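Local coordinates for protein NAD-dependent aldehyde dehydrogenase (Burkholderia multivorans, PDB 5UJU) that probably catalyses the NAD-dependent oxidation of aldehydes to the corresponding carboxylic acids, at residues F341-Y346 and G382-L387; A408-A413 and T438-Q443. All coordinates share one frame; numbering follows the deposited sequence.

Contact 1: F341-Y346 and G382-L387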
ATOM      1  N   PHE A 341     -25.186  -7.669 -26.253  1.00 28.51           N
ATOM      2  CA  PHE A 341     -24.870  -8.703 -25.270  1.00 29.08           C
ATOM      3  C   PHE A 341     -24.352  -8.080 -23.986  1.00 31.28           C
ATOM      4  O   PHE A 341     -24.677  -8.542 -22.885  1.00 30.53           O
ATOM      5  CB  PHE A 341     -23.818  -9.667 -25.821  1.00 39.07           C
ATOM      6  CG  PHE A 341     -24.380 -10.898 -26.445  1.00 47.66           C
ATOM      7  CD1 PHE A 341     -25.046 -11.839 -25.673  1.00 45.99           C
ATOM      8  CD2 PHE A 341     -24.219 -11.135 -27.810  1.00 53.67           C
ATOM      9  CE1 PHE A 341     -25.570 -12.984 -26.251  1.00 52.66           C
ATOM     10  CE2 PHE A 341     -24.737 -12.280 -28.400  1.00 55.43           C
ATOM     11  CZ  PHE A 341     -25.416 -13.207 -27.620  1.00 55.75           C
ATOM     12  N   SER A 342     -23.524  -7.039 -24.112  1.00 26.74           N
ATOM     13  CA  SER A 342     -22.931  -6.403 -22.939  1.00 26.43           C
ATOM     14  C   SER A 342     -23.983  -5.734 -22.079  1.00 30.17           C
ATOM     15  O   SER A 342     -23.836  -5.673 -20.850  1.00 31.52           O
ATOM     16  CB  SER A 342     -21.878  -5.384 -23.371  1.00 25.00           C
ATOM     17  OG  SER A 342     -20.939  -6.006 -24.222  1.00 31.77           O
ATOM     18  N   LEU A 343     -25.038  -5.218 -22.707  1.00 26.52           N
ATOM     19  CA  LEU A 343     -26.133  -4.601 -21.974  1.00 25.69           C
ATOM     20  C   LEU A 343     -27.063  -5.638 -21.353  1.00 26.40           C
ATOM     21  O   LEU A 343     -27.668  -5.370 -20.311  1.00 29.75           O
ATOM     22  CB  LEU A 343     -26.928  -3.676 -22.902  1.00 27.07           C
ATOM     23  CG  LEU A 343     -26.231  -2.414 -23.398  1.00 26.11           C
ATOM     24  CD1 LEU A 343     -27.072  -1.752 -24.507  1.00 26.67           C
ATOM     25  CD2 LEU A 343     -25.976  -1.449 -22.246  1.00 27.15           C
ATOM     26  N   ALA A 344     -27.192  -6.807 -21.977  1.00 26.92           N
ATOM     27  CA  ALA A 344     -28.167  -7.819 -21.582  1.00 28.71           C
ATOM     28  C   ALA A 344     -27.661  -8.780 -20.507  1.00 32.69           C
ATOM     29  O   ALA A 344     -28.461  -9.275 -19.703  1.00 35.43           O
ATOM     30  CB  ALA A 344     -28.592  -8.618 -22.816  1.00 25.45           C
ATOM     31  N   LEU A 345     -26.356  -9.048 -20.481  1.00 33.17           N
ATOM     32  CA  LEU A 345     -25.739  -9.988 -19.554  1.00 31.53           C
ATOM     33  C   LEU A 345     -26.123  -9.678 -18.113  1.00 29.58           C
ATOM     34  O   LEU A 345     -25.778  -8.619 -17.582  1.00 27.59           O
ATOM     35  CB  LEU A 345     -24.223  -9.910 -19.714  1.00 34.42           C
ATOM     36  CG  LEU A 345     -23.476 -10.965 -20.513  1.00 41.70           C
ATOM     37  CD1 LEU A 345     -22.000 -10.641 -20.419  1.00 50.80           C
ATOM     38  CD2 LEU A 345     -23.752 -12.355 -19.969  1.00 37.22           C
ATOM     39  N   TYR A 346     -26.846 -10.596 -17.482  1.00 30.29           N
ATOM     40  CA  TYR A 346     -27.246 -10.429 -16.083  1.00 28.74           C
ATOM     41  C   TYR A 346     -27.996  -9.104 -15.882  1.00 31.11           C
ATOM     42  O   TYR A 346     -27.926  -8.482 -14.820  1.00 25.49           O
ATOM     43  CB  TYR A 346     -26.014 -10.553 -15.164  1.00 22.64           C
ATOM     44  CG  TYR A 346     -26.276 -10.566 -13.658  1.00 28.15           C
ATOM     45  CD1 TYR A 346     -27.465 -11.055 -13.123  1.00 26.02           C
ATOM     46  CD2 TYR A 346     -25.318 -10.071 -12.780  1.00 28.01           C
ATOM     47  CE1 TYR A 346     -27.686 -11.049 -11.735  1.00 23.45           C
ATOM     48  CE2 TYR A 346     -25.526 -10.057 -11.425  1.00 33.72           C
ATOM     49  CZ  TYR A 346     -26.703 -10.542 -10.905  1.00 31.10           C
ATOM     50  OH  TYR A 346     -26.869 -10.509  -9.546  1.00 31.82           O
ATOM     51  N   GLY A 382     -32.410  -2.498 -31.431  1.00 34.26           N
ATOM     52  CA  GLY A 382     -32.994  -3.669 -32.060  1.00 34.42           C
ATOM     53  C   GLY A 382     -32.256  -4.950 -31.723  1.00 31.89           C
ATOM     54  O   GLY A 382     -32.873  -6.004 -31.557  1.00 32.73           O
ATOM     55  N   ALA A 383     -30.925  -4.892 -31.653  1.00 30.09           N
ATOM     56  CA  ALA A 383     -30.179  -6.078 -31.257  1.00 37.87           C
ATOM     57  C   ALA A 383     -30.492  -6.457 -29.812  1.00 36.24           C
ATOM     58  O   ALA A 383     -30.554  -7.646 -29.479  1.00 30.29           O
ATOM     59  CB  ALA A 383     -28.678  -5.856 -31.451  1.00 37.13           C
ATOM     60  N   VAL A 384     -30.706  -5.460 -28.944  1.00 32.04           N
ATOM     61  CA  VAL A 384     -31.064  -5.756 -27.559  1.00 34.46           C
ATOM     62  C   VAL A 384     -32.433  -6.416 -27.496  1.00 35.79           C
ATOM     63  O   VAL A 384     -32.625  -7.419 -26.799  1.00 32.81           O
ATOM     64  CB  VAL A 384     -31.018  -4.489 -26.687  1.00 25.24           C
ATOM     65  CG1 VAL A 384     -31.592  -4.801 -25.299  1.00 26.61           C
ATOM     66  CG2 VAL A 384     -29.589  -3.983 -26.543  1.00 24.61           C
ATOM     67  N   GLN A 385     -33.402  -5.862 -28.234  1.00 28.24           N
ATOM     68  CA  GLN A 385     -34.747  -6.419 -28.239  1.00 27.06           C
ATOM     69  C   GLN A 385     -34.737  -7.866 -28.711  1.00 32.40           C
ATOM     70  O   GLN A 385     -35.409  -8.720 -28.121  1.00 31.53           O
ATOM     71  CB  GLN A 385     -35.671  -5.566 -29.132  1.00 28.63           C
ATOM     72  CG  GLN A 385     -37.155  -5.719 -28.816  1.00 34.50           C
ATOM     73  CD  GLN A 385     -37.727  -7.034 -29.299  1.00 36.03           C
ATOM     74  OE1 GLN A 385     -37.311  -7.554 -30.328  1.00 31.95           O
ATOM     75  NE2 GLN A 385     -38.655  -7.606 -28.527  1.00 27.23           N
ATOM     76  N   LYS A 386     -33.978  -8.167 -29.776  1.00 28.56           N
ATOM     77  CA  LYS A 386     -33.942  -9.537 -30.283  1.00 29.72           C
ATOM     78  C   LYS A 386     -33.366 -10.497 -29.245  1.00 37.19           C
ATOM     79  O   LYS A 386     -33.837 -11.634 -29.112  1.00 34.28           O
ATOM     80  CB  LYS A 386     -33.127  -9.608 -31.576  1.00 27.81           C
ATOM     81  N   LEU A 387     -32.356 -10.050 -28.488  1.00 32.55           N
ATOM     82  CA  LEU A 387     -31.668 -10.922 -27.545  1.00 32.46           C
ATOM     83  C   LEU A 387     -32.417 -11.111 -26.232  1.00 35.23           C
ATOM     84  O   LEU A 387     -32.166 -12.109 -25.537  1.00 35.44           O
ATOM     85  CB  LEU A 387     -30.269 -10.375 -27.250  1.00 38.91           C
ATOM     86  CG  LEU A 387     -29.198 -10.585 -28.324  1.00 45.39           C
ATOM     87  CD1 LEU A 387     -27.924  -9.859 -27.937  1.00 44.78           C
ATOM     88  CD2 LEU A 387     -28.903 -12.073 -28.499  1.00 46.57           C
TER
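Leu387 sets a methyl over the face of the Phe341 ring, and this CH-pi contact is one of the apolar joins between helices 332-344 and 373-388 in the alpha/beta domain of an aldehyde dehydrogenase fold. CD1 of Leu387 sits 3.9 Å from the centroid of the Phe341 ring and only 8° off the ring normal, so the methyl is centred rather than perched on a rim. The other branch stands over the same face, nearer the far end of the ring, with Leu387 CD2 3.8 Å from Phe341 CZ. With CG turned anti to its carbonyl carbon (chi1 -76°), Leu387 offers both methyls to one aromatic partner. A second, smaller touch lies three residues before Leu387, where the side chains of Leu343 and Val384 cross nearly at right angles and Leu343 CD1 comes 3.9 Å from Val384 CG2. No hydrogen bond joins the two segments, and the contacts between them are apolar.

Further out, Leu397 of helix 391-398 touches both Phe341 and Leu387, and Phe521 meets the Phe341 ring with the planes at about 40°. Ala340, one residue before Phe341, is also met by Leu387 and by Val384, whose backbone O is hydrogen-bonded to Thr388 OG1.

Contact 2: A408-A413 and T438-Q443; sequences ARIDAA and TPLVLQ
Leu440 and Ala413, the two residues that lose the most surface here, meet where CD2 of Leu440 presses against CB of Ala413 at 3.6 Å. The pair illustrates how a small residue on a helix makes room for a branched one on a strand. The side chain of Leu440 leaves strand 440-445 toward helix 404-414; with CG anti to the backbone N (chi1 173°), its CD2 methyl comes to lie 3.6 Å from Ile410 O. The same methyl lies more loosely against the side chain of Ile410, with CG2 of Ile410 4.4 Å from CD2 of Leu440. It thus sits against both Ile410 and Ala413, which lie on the same side of the helix, three residues apart.

Leu442, two residues along the strand and pointing the same way, adds the third element. Its CD1 approaches Ala413 O at 3.4 Å and lies 4.1 Å from Ala413 CB, so the alanine is met by both leucines. All four touching residues are buried, and no hydrogen bond links the two segments.

Neighbouring parts of the fold complete this apolar layer: Val419 of strand 418-421 packs against Leu440 and Leu442, while Ile460 of the adjoining strand and Trp456 close around Ala413. The strand itself is held in the sheet by backbone hydrogen bonds of Leu440 with Pro459 and Ser461 and of Val441 with Leu420 and Leu421.

Segments 408-413 and 440-443 run in roughly the same direction, 24° apart, their axes 9.7 Å apart at closest approach. That alignment, with alternate strand residues turned to the helix, is the classic layering of an alpha/beta fold, here a helix covering the margin of the seven-stranded sheet in the aldehyde dehydrogenase domain.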
ATOM      1  N   ALA A 408     -37.612  -0.276  -9.319  1.00 45.92           N
ATOM      2  CA  ALA A 408     -38.013   1.117  -9.131  1.00 48.40           C
ATOM      3  C   ALA A 408     -37.151   2.062  -9.959  1.00 47.74           C
ATOM      4  O   ALA A 408     -37.656   3.039 -10.528  1.00 46.86           O
ATOM      5  CB  ALA A 408     -37.935   1.495  -7.652  1.00 44.12           C
ATOM      6  N   ARG A 409     -35.850   1.778 -10.052  1.00 45.87           N
ATOM      7  CA  ARG A 409     -34.954   2.659 -10.785  1.00 40.24           C
ATOM      8  C   ARG A 409     -35.192   2.581 -12.290  1.00 39.00           C
ATOM      9  O   ARG A 409     -35.012   3.583 -12.991  1.00 37.84           O
ATOM     10  CB  ARG A 409     -33.506   2.322 -10.444  1.00 44.04           C
ATOM     11  CG  ARG A 409     -32.484   3.264 -11.065  1.00 53.84           C
ATOM     12  CD  ARG A 409     -31.061   2.924 -10.622  1.00 67.00           C
ATOM     13  NE  ARG A 409     -30.897   2.947  -9.169  1.00 75.44           N
ATOM     14  CZ  ARG A 409     -30.863   1.864  -8.394  1.00 74.52           C
ATOM     15  NH1 ARG A 409     -30.968   0.647  -8.928  1.00 65.99           N
ATOM     16  NH2 ARG A 409     -30.714   2.001  -7.081  1.00 75.92           N
ATOM     17  N   ILE A 410     -35.572   1.407 -12.801  1.00 37.27           N
ATOM     18  CA  ILE A 410     -35.965   1.285 -14.205  1.00 37.51           C
ATOM     19  C   ILE A 410     -37.105   2.245 -14.503  1.00 42.48           C
ATOM     20  O   ILE A 410     -37.101   2.945 -15.522  1.00 43.99           O
ATOM     21  CB  ILE A 410     -36.349  -0.169 -14.541  1.00 38.13           C
ATOM     22  CG1 ILE A 410     -35.129  -1.088 -14.476  1.00 41.03           C
ATOM     23  CG2 ILE A 410     -36.965  -0.270 -15.930  1.00 39.59           C
ATOM     24  CD1 ILE A 410     -35.470  -2.575 -14.546  1.00 41.84           C
ATOM     25  N   ASP A 411     -38.112   2.282 -13.629  1.00 44.65           N
ATOM     26  CA  ASP A 411     -39.238   3.173 -13.883  1.00 51.60           C
ATOM     27  C   ASP A 411     -38.837   4.635 -13.732  1.00 47.78           C
ATOM     28  O   ASP A 411     -39.330   5.493 -14.475  1.00 47.46           O
ATOM     29  CB  ASP A 411     -40.417   2.846 -12.972  1.00 67.26           C
ATOM     30  CG  ASP A 411     -41.689   3.579 -13.398  1.00 82.15           C
ATOM     31  OD1 ASP A 411     -42.192   3.299 -14.511  1.00 84.04           O
ATOM     32  OD2 ASP A 411     -42.174   4.446 -12.636  1.00 87.90           O
ATOM     33  N   ALA A 412     -37.941   4.945 -12.789  1.00 41.55           N
ATOM     34  CA  ALA A 412     -37.431   6.312 -12.708  1.00 45.78           C
ATOM     35  C   ALA A 412     -36.708   6.703 -13.995  1.00 48.82           C
ATOM     36  O   ALA A 412     -36.881   7.818 -14.502  1.00 46.48           O
ATOM     37  CB  ALA A 412     -36.507   6.467 -11.503  1.00 40.10           C
ATOM     38  N   ALA A 413     -35.907   5.785 -14.546  1.00 41.89           N
ATOM     39  CA  ALA A 413     -35.144   6.093 -15.752  1.00 44.00           C
ATOM     40  C   ALA A 413     -36.048   6.324 -16.962  1.00 47.96           C
ATOM     41  O   ALA A 413     -35.669   7.069 -17.875  1.00 44.64           O
ATOM     42  CB  ALA A 413     -34.141   4.973 -16.039  1.00 37.97           C
ATOM     43  N   THR A 438     -36.416  -6.831 -18.909  1.00 33.23           N
ATOM     44  CA  THR A 438     -35.547  -6.618 -20.067  1.00 29.97           C
ATOM     45  C   THR A 438     -34.905  -5.234 -20.002  1.00 29.70           C
ATOM     46  O   THR A 438     -35.370  -4.368 -19.259  1.00 27.50           O
ATOM     47  CB  THR A 438     -36.340  -6.781 -21.370  1.00 32.70           C
ATOM     48  OG1 THR A 438     -37.395  -5.809 -21.446  1.00 27.95           O
ATOM     49  CG2 THR A 438     -36.934  -8.178 -21.444  1.00 32.89           C
ATOM     50  N   PRO A 439     -33.837  -4.991 -20.770  1.00 30.42           N
ATOM     51  CA  PRO A 439     -33.137  -3.707 -20.649  1.00 30.11           C
ATOM     52  C   PRO A 439     -33.950  -2.519 -21.150  1.00 33.68           C
ATOM     53  O   PRO A 439     -34.740  -2.607 -22.099  1.00 28.63           O
ATOM     54  CB  PRO A 439     -31.880  -3.904 -21.504  1.00 31.03           C
ATOM     55  CG  PRO A 439     -31.674  -5.391 -21.547  1.00 23.94           C
ATOM     56  CD  PRO A 439     -33.057  -5.958 -21.572  1.00 25.13           C
ATOM     57  N   LEU A 440     -33.729  -1.389 -20.484  1.00 33.78           N
ATOM     58  CA  LEU A 440     -34.246  -0.093 -20.893  1.00 33.99           C
ATOM     59  C   LEU A 440     -33.135   0.673 -21.599  1.00 39.01           C
ATOM     60  O   LEU A 440     -32.044   0.845 -21.040  1.00 32.75           O
ATOM     61  CB  LEU A 440     -34.742   0.699 -19.682  1.00 27.87           C
ATOM     62  CG  LEU A 440     -35.162   2.153 -19.939  1.00 28.02           C
ATOM     63  CD1 LEU A 440     -36.439   2.224 -20.785  1.00 32.77           C
ATOM     64  CD2 LEU A 440     -35.352   2.849 -18.623  1.00 30.71           C
ATOM     65  N   VAL A 441     -33.404   1.129 -22.823  1.00 31.91           N
ATOM     66  CA  VAL A 441     -32.430   1.882 -23.601  1.00 30.31           C
ATOM     67  C   VAL A 441     -33.031   3.235 -23.937  1.00 35.00           C
ATOM     68  O   VAL A 441     -34.129   3.310 -24.503  1.00 34.50           O
ATOM     69  CB  VAL A 441     -31.998   1.146 -24.882  1.00 32.50           C
ATOM     70  CG1 VAL A 441     -30.935   1.972 -25.598  1.00 27.81           C
ATOM     71  CG2 VAL A 441     -31.431  -0.247 -24.549  1.00 23.72           C
ATOM     72  N   LEU A 442     -32.315   4.294 -23.584  1.00 33.81           N
ATOM     73  CA  LEU A 442     -32.803   5.653 -23.729  1.00 36.49           C
ATOM     74  C   LEU A 442     -31.892   6.451 -24.647  1.00 40.90           C
ATOM     75  O   LEU A 442     -30.710   6.144 -24.816  1.00 38.36           O
ATOM     76  CB  LEU A 442     -32.897   6.352 -22.371  1.00 38.96           C
ATOM     77  CG  LEU A 442     -33.763   5.614 -21.350  1.00 41.50           C
ATOM     78  CD1 LEU A 442     -33.249   5.831 -19.944  1.00 47.60           C
ATOM     79  CD2 LEU A 442     -35.197   6.063 -21.459  1.00 39.51           C
ATOM     80  N   GLN A 443     -32.459   7.490 -25.244  1.00 31.92           N
ATOM     81  CA  GLN A 443     -31.681   8.430 -26.031  1.00 29.77           C
ATOM     82  C   GLN A 443     -31.520   9.714 -25.229  1.00 32.39           C
ATOM     83  O   GLN A 443     -32.506  10.246 -24.703  1.00 34.29           O
ATOM     84  CB  GLN A 443     -32.358   8.729 -27.373  1.00 31.68           C
ATOM     85  CG  GLN A 443     -31.609   9.761 -28.202  1.00 32.00           C
ATOM     86  CD  GLN A 443     -32.247  10.020 -29.571  1.00 44.22           C
ATOM     87  OE1 GLN A 443     -32.905   9.156 -30.149  1.00 43.42           O
ATOM     88  NE2 GLN A 443     -32.047  11.218 -30.082  1.00 41.17           N
TER

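The two contacts follow one another along the chain, contact 1 closing before contact 2 opens, and their centres are 14 Å apart. Pro439, the residue just before strand 440-445, joins them: its CG lies 3.8 Å from Val384 CG1 of contact 1. Leu440 and Leu442 turn to helix 404-414, whereas Pro439 and, on the strand, Gln443 touch helix 373-388, so the two contacts flank one strand near the edge of the seven-stranded sheet. Contact 1 lies closer to the bound sodium, about 6 Å from the Leu343 side chain against about 9 Å from that of Ile410; the ion is bound at Gly348, which closely follows 341-346, and Gly458.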